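Long-range contacts in high-affinity zinc uptake system protein znuA (Streptococcus suis, PDB 3MFQ), which probably serves as the substrate-binding component of an ABC transporter for metal uptake, holding a zinc ion between its two lobes: residues L166-H170 and R226-L230; F217-T221 and K249-S255. All coordinates share one frame; numbering follows the deposited sequence.

How the contacts relate
Along the chain, strand 165-167 leads through a short turn to His-170, strand 215-217 into the loop 217-221, then come helix 225-235 and the loop 249-255. Contact 1 closes a loop of 55 residues between 166-170 and 226-230; contact 2 closes one of 27 between 217-221 and 249-255. Their segments alternate, so the two closures cross rather than nest. Val-167 O accepts a probable hydrogen bond from Phe-217 N, and the contacts meet again through Glu-219 and His-170. Helix 225-235 is thereby tied to the strand ends, and the loops after the strands to the loop before helix 266-281; His-170 of contact 1 and Asp-254 of contact 2 reach the same zinc ion.

Contact 1. Residues L166-H170 and R226-L230; sequences LVTPH and RMKKL. With ZN (zinc ion), chain D.
Met-227 folds its side chain against Val-167 and Pro-169, docking helix 225-235 on the end of strand 165-167 in the C-terminal α/β lobe of this two-lobed metal-binding protein. The successive bends at chi2 (-58°) and chi3 (-75°) curl the thioether so that one side chain serves two partners. Its methyl, CE, meets Val-167 CG1 at 3.7 Å. The sulfur, SD, rests against the proline backbone, 3.7 Å from Pro-169 CA, while nearer the helix Met-227 CG lies 3.9 Å from Pro-169 CG, the two side chains crossing at about a right angle. One turn along, Leu-230 adds its CD2 at 4.2 Å from Val-167 CG1, and Ile-216 of the adjoining strand packs on Val-167, Met-227 and Leu-230, enlarging the same buried apolar layer.

Outward from this layer lies Arg-226, whose chain bends at chi3 and brings NH1 beside the turn that follows the strand. NH1 donates to Pro-169 O over 2.6 Å. The oxygen lies close to the guanidinium plane, at its edge, but the donor stands about 60° out of the carbonyl plane, so no lone pair is met squarely. Within the turn, Thr-168 OG1 donates to His-170 O at 2.9 Å, a bond that bridges the proline. The histidine ring, with ND1 held by Glu-219, leads away from the helix toward the metal site, completed by His-41, His-104 and Asp-254. Helix and strand are thus joined just behind a metal ligand, His-170 NE2, which binds the zinc ion at 2.2 Å.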
loop_
_atom_site.group_PDB
_atom_site.type_symbol
_atom_site.label_atom_id
_atom_site.label_comp_id
_atom_site.label_asym_id
_atom_site.label_seq_id
_atom_site.Cartn_x
_atom_site.Cartn_y
_atom_site.Cartn_z
ATOM N N LEU A 166 -4.616 -15.498 0.604
ATOM C CA LEU A 166 -4.384 -14.528 -0.454
ATOM C C LEU A 166 -3.033 -14.765 -1.112
ATOM O O LEU A 166 -2.027 -14.955 -0.431
ATOM C CB LEU A 166 -4.447 -13.112 0.118
ATOM C CG LEU A 166 -4.296 -11.943 -0.852
ATOM C CD1 LEU A 166 -5.380 -11.982 -1.910
ATOM C CD2 LEU A 166 -4.343 -10.632 -0.091
ATOM N N VAL A 167 -3.014 -14.755 -2.440
ATOM C CA VAL A 167 -1.771 -14.924 -3.182
ATOM C C VAL A 167 -1.500 -13.708 -4.055
ATOM O O VAL A 167 -2.292 -13.372 -4.934
ATOM C CB VAL A 167 -1.796 -16.182 -4.062
ATOM C CG1 VAL A 167 -0.476 -16.331 -4.799
ATOM C CG2 VAL A 167 -2.077 -17.410 -3.214
ATOM N N THR A 168 -0.372 -13.054 -3.806
ATOM C CA THR A 168 -0.028 -11.828 -4.505
ATOM C C THR A 168 1.411 -11.896 -5.002
ATOM O O THR A 168 2.193 -12.712 -4.518
ATOM C CB THR A 168 -0.203 -10.610 -3.586
ATOM O OG1 THR A 168 0.701 -10.712 -2.480
ATOM C CG2 THR A 168 -1.627 -10.546 -3.061
ATOM N N PRO A 169 1.760 -11.043 -5.977
ATOM C CA PRO A 169 3.100 -10.989 -6.575
ATOM C C PRO A 169 4.219 -10.767 -5.557
ATOM O O PRO A 169 5.308 -11.311 -5.733
ATOM C CB PRO A 169 3.006 -9.796 -7.524
ATOM C CG PRO A 169 1.574 -9.736 -7.894
ATOM C CD PRO A 169 0.822 -10.135 -6.661
ATOM N N HIS A 170 3.964 -9.978 -4.518
ATOM C CA HIS A 170 4.953 -9.807 -3.458
ATOM C C HIS A 170 4.317 -9.529 -2.099
ATOM O O HIS A 170 3.136 -9.200 -2.007
ATOM C CB HIS A 170 5.983 -8.732 -3.822
ATOM C CG HIS A 170 5.493 -7.329 -3.645
ATOM N ND1 HIS A 170 4.584 -6.742 -4.499
ATOM C CD2 HIS A 170 5.805 -6.387 -2.724
ATOM C CE1 HIS A 170 4.348 -5.504 -4.105
ATOM N NE2 HIS A 170 5.076 -5.264 -3.030
ATOM N N ARG A 226 4.570 -12.780 -13.923
ATOM C CA ARG A 226 5.039 -13.561 -12.791
ATOM C C ARG A 226 3.952 -14.476 -12.245
ATOM O O ARG A 226 4.223 -15.616 -11.873
ATOM C CB ARG A 226 5.524 -12.634 -11.682
ATOM C CG ARG A 226 5.970 -13.359 -10.434
ATOM C CD ARG A 226 6.110 -12.391 -9.283
ATOM N NE ARG A 226 6.875 -11.210 -9.664
ATOM C CZ ARG A 226 7.200 -10.235 -8.824
ATOM N NH1 ARG A 226 6.828 -10.304 -7.554
ATOM N NH2 ARG A 226 7.899 -9.193 -9.251
ATOM N N MET A 227 2.724 -13.970 -12.190
ATOM C CA MET A 227 1.613 -14.746 -11.653
ATOM C C MET A 227 1.098 -15.753 -12.673
ATOM O O MET A 227 0.494 -16.759 -12.308
ATOM C CB MET A 227 0.481 -13.830 -11.181
ATOM C CG MET A 227 0.890 -12.862 -10.083
ATOM S SD MET A 227 1.549 -13.675 -8.613
ATOM C CE MET A 227 0.056 -14.325 -7.875
ATOM N N LYS A 228 1.341 -15.484 -13.951
ATOM C CA LYS A 228 0.953 -16.421 -14.997
ATOM C C LYS A 228 2.005 -17.505 -15.181
ATOM O O LYS A 228 1.700 -18.606 -15.634
ATOM C CB LYS A 228 0.668 -15.698 -16.313
ATOM C CG LYS A 228 -0.699 -15.036 -16.341
ATOM C CD LYS A 228 -1.165 -14.759 -17.759
ATOM C CE LYS A 228 -2.623 -14.325 -17.778
ATOM N NZ LYS A 228 -3.100 -14.019 -19.157
ATOM N N LYS A 229 3.244 -17.187 -14.826
ATOM C CA LYS A 229 4.296 -18.193 -14.765
ATOM C C LYS A 229 4.123 -19.014 -13.492
ATOM O O LYS A 229 4.582 -20.153 -13.404
ATOM C CB LYS A 229 5.679 -17.538 -14.795
ATOM C CG LYS A 229 6.294 -17.449 -16.183
ATOM C CD LYS A 229 6.671 -18.827 -16.706
ATOM C CE LYS A 229 7.240 -18.753 -18.117
ATOM N NZ LYS A 229 7.755 -20.076 -18.571
ATOM N N LEU A 230 3.451 -18.421 -12.509
ATOM C CA LEU A 230 3.163 -19.089 -11.246
ATOM C C LEU A 230 1.993 -20.045 -11.425
ATOM O O LEU A 230 1.969 -21.132 -10.848
ATOM C CB LEU A 230 2.838 -18.054 -10.168
ATOM C CG LEU A 230 2.542 -18.569 -8.759
ATOM C CD1 LEU A 230 3.733 -19.327 -8.205
ATOM C CD2 LEU A 230 2.168 -17.416 -7.843
HETATM ZN ZN ZN D . 5.375 -3.325 -2.102
#

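Contact 2. Residues F217-T221 and K249-S255; sequences FTEST and KELFSDS. With ZN (zinc ion), chain D.
Glu-219 and Ser-253 are brought together by similar first torsions: in each the gamma atom sits between the backbone N and the carbonyl carbon, chi1 66° for Glu-219 and 73° for Ser-253. The serine hydroxyl, OG, then donates to Glu-219 OE1 at 3.0 Å, arriving from above the carboxylate, some 63° out of its plane. The other oxygen, OE2, is taken by Thr-222 and His-170, so that three hydrogen bonds fix how this buried carboxylate is turned.

Beneath these side chains the two loops are joined by their backbones. Glu-219 and Leu-251 form a single parallel bridge in which the leucine supplies both bonds: its N donates to Thr-218 O at 2.8 Å, and its O accepts from Ser-220 N at 3.2 Å. The isobutyl group of Leu-251 leans obliquely on Phe-217, with CD1 3.4 Å from Phe-217 CB, and Leu-276 of helix 266-281 touches both residues. Toward the metal, Thr-221 divides its branches: CG2 packs 3.9 Å from Ser-255 CB, whereas OG1 lies near a modelled water that donates to Asp-254 OD2, though both distances are short and this bridge is doubtful.

Asp-254 binds the zinc ion through both carboxylate oxygens, OD1 at 2.4 Å and OD2 at 2.4 Å. The neighbouring carboxylate of Glu-219 is probably a second-shell group, acting through His-170 rather than on the metal directly. With His-41 and His-104 added, this is the three-histidine, one-aspartate site between the lobes that is known from TroA-type zinc-binding proteins of ABC transporters.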
loop_
_atom_site.group_PDB
_atom_site.type_symbol
_atom_site.label_atom_id
_atom_site.label_comp_id
_atom_site.label_asym_id
_atom_site.label_seq_id
_atom_site.Cartn_x
_atom_site.Cartn_y
_atom_site.Cartn_z
ATOM N N PHE A 217 -3.693 -13.644 -7.122
ATOM C CA PHE A 217 -4.009 -12.266 -7.477
ATOM C C PHE A 217 -2.902 -11.518 -8.207
ATOM O O PHE A 217 -1.731 -11.892 -8.149
ATOM C CB PHE A 217 -4.467 -11.486 -6.247
ATOM C CG PHE A 217 -5.863 -11.816 -5.815
ATOM C CD1 PHE A 217 -6.116 -12.938 -5.044
ATOM C CD2 PHE A 217 -6.926 -11.012 -6.188
ATOM C CE1 PHE A 217 -7.403 -13.247 -4.647
ATOM C CE2 PHE A 217 -8.217 -11.316 -5.795
ATOM C CZ PHE A 217 -8.455 -12.435 -5.023
ATOM N N THR A 218 -3.306 -10.452 -8.891
ATOM C CA THR A 218 -2.409 -9.631 -9.692
ATOM C C THR A 218 -2.464 -8.180 -9.219
ATOM O O THR A 218 -3.517 -7.699 -8.800
ATOM C CB THR A 218 -2.788 -9.704 -11.185
ATOM O OG1 THR A 218 -2.290 -10.926 -11.743
ATOM C CG2 THR A 218 -2.200 -8.535 -11.953
ATOM N N GLU A 219 -1.330 -7.488 -9.279
ATOM C CA GLU A 219 -1.257 -6.100 -8.831
ATOM C C GLU A 219 -0.810 -5.172 -9.957
ATOM O O GLU A 219 -0.142 -5.599 -10.899
ATOM C CB GLU A 219 -0.315 -5.972 -7.635
ATOM C CG GLU A 219 1.131 -6.266 -7.968
ATOM C CD GLU A 219 1.993 -6.421 -6.736
ATOM O OE1 GLU A 219 1.452 -6.307 -5.617
ATOM O OE2 GLU A 219 3.209 -6.661 -6.886
ATOM N N SER A 220 -1.176 -3.899 -9.840
ATOM C CA SER A 220 -0.958 -2.918 -10.900
ATOM C C SER A 220 0.488 -2.441 -11.030
ATOM O O SER A 220 0.879 -1.928 -12.078
ATOM C CB SER A 220 -1.874 -1.708 -10.690
ATOM O OG SER A 220 -1.559 -1.038 -9.481
ATOM N N THR A 221 1.278 -2.607 -9.975
ATOM C CA THR A 221 2.640 -2.079 -9.966
ATOM C C THR A 221 3.712 -3.057 -10.456
ATOM O O THR A 221 4.843 -2.651 -10.716
ATOM C CB THR A 221 3.033 -1.525 -8.578
ATOM O OG1 THR A 221 2.436 -2.329 -7.554
ATOM C CG2 THR A 221 2.555 -0.091 -8.424
ATOM N N LYS A 249 -9.075 -5.755 -13.166
ATOM C CA LYS A 249 -8.983 -6.751 -12.109
ATOM C C LYS A 249 -7.580 -6.782 -11.534
ATOM O O LYS A 249 -6.836 -7.741 -11.734
ATOM C CB LYS A 249 -9.335 -8.133 -12.647
ATOM C CG LYS A 249 -10.693 -8.215 -13.300
ATOM C CD LYS A 249 -10.871 -9.571 -13.945
ATOM C CE LYS A 249 -12.254 -9.722 -14.543
ATOM N NZ LYS A 249 -12.408 -11.042 -15.216
ATOM N N GLU A 250 -7.223 -5.725 -10.819
ATOM C CA GLU A 250 -5.902 -5.626 -10.226
ATOM C C GLU A 250 -5.983 -5.098 -8.803
ATOM O O GLU A 250 -6.748 -4.178 -8.512
ATOM C CB GLU A 250 -5.007 -4.712 -11.063
ATOM C CG GLU A 250 -4.565 -5.300 -12.389
ATOM C CD GLU A 250 -3.715 -4.332 -13.184
ATOM O OE1 GLU A 250 -3.863 -3.109 -12.976
ATOM O OE2 GLU A 250 -2.903 -4.793 -14.014
ATOM N N LEU A 251 -5.195 -5.696 -7.917
ATOM C CA LEU A 251 -5.061 -5.197 -6.560
ATOM C C LEU A 251 -4.067 -4.046 -6.555
ATOM O O LEU A 251 -3.091 -4.057 -7.306
ATOM C CB LEU A 251 -4.571 -6.304 -5.624
ATOM C CG LEU A 251 -5.490 -7.501 -5.380
ATOM C CD1 LEU A 251 -4.792 -8.537 -4.518
ATOM C CD2 LEU A 251 -6.786 -7.054 -4.731
ATOM N N PHE A 252 -4.318 -3.049 -5.716
ATOM C CA PHE A 252 -3.367 -1.966 -5.537
ATOM C C PHE A 252 -2.582 -2.215 -4.261
ATOM O O PHE A 252 -3.160 -2.302 -3.179
ATOM C CB PHE A 252 -4.084 -0.621 -5.450
ATOM C CG PHE A 252 -5.028 -0.361 -6.583
ATOM C CD1 PHE A 252 -4.553 0.009 -7.830
ATOM C CD2 PHE A 252 -6.396 -0.472 -6.399
ATOM C CE1 PHE A 252 -5.424 0.254 -8.872
ATOM C CE2 PHE A 252 -7.270 -0.226 -7.436
ATOM C CZ PHE A 252 -6.784 0.136 -8.676
ATOM N N SER A 253 -1.267 -2.342 -4.387
ATOM C CA SER A 253 -0.422 -2.559 -3.224
ATOM C C SER A 253 0.448 -1.340 -2.957
ATOM O O SER A 253 0.440 -0.790 -1.858
ATOM C CB SER A 253 0.459 -3.793 -3.417
ATOM O OG SER A 253 1.492 -3.538 -4.352
ATOM N N ASP A 254 1.189 -0.918 -3.975
ATOM C CA ASP A 254 2.164 0.149 -3.814
ATOM C C ASP A 254 1.739 1.442 -4.491
ATOM O O ASP A 254 2.568 2.313 -4.742
ATOM C CB ASP A 254 3.524 -0.295 -4.353
ATOM C CG ASP A 254 4.110 -1.447 -3.566
ATOM O OD1 ASP A 254 3.686 -1.652 -2.409
ATOM O OD2 ASP A 254 4.996 -2.145 -4.101
ATOM N N SER A 255 0.450 1.571 -4.780
ATOM C CA SER A 255 -0.048 2.774 -5.431
ATOM C C SER A 255 -1.562 2.799 -5.529
ATOM O O SER A 255 -2.207 1.757 -5.604
ATOM C CB SER A 255 0.546 2.903 -6.835
ATOM O OG SER A 255 0.009 4.027 -7.514
HETATM ZN ZN ZN D . 5.375 -3.325 -2.102
HETATM O O HOH W 1 4.517 -3.112 -6.409
#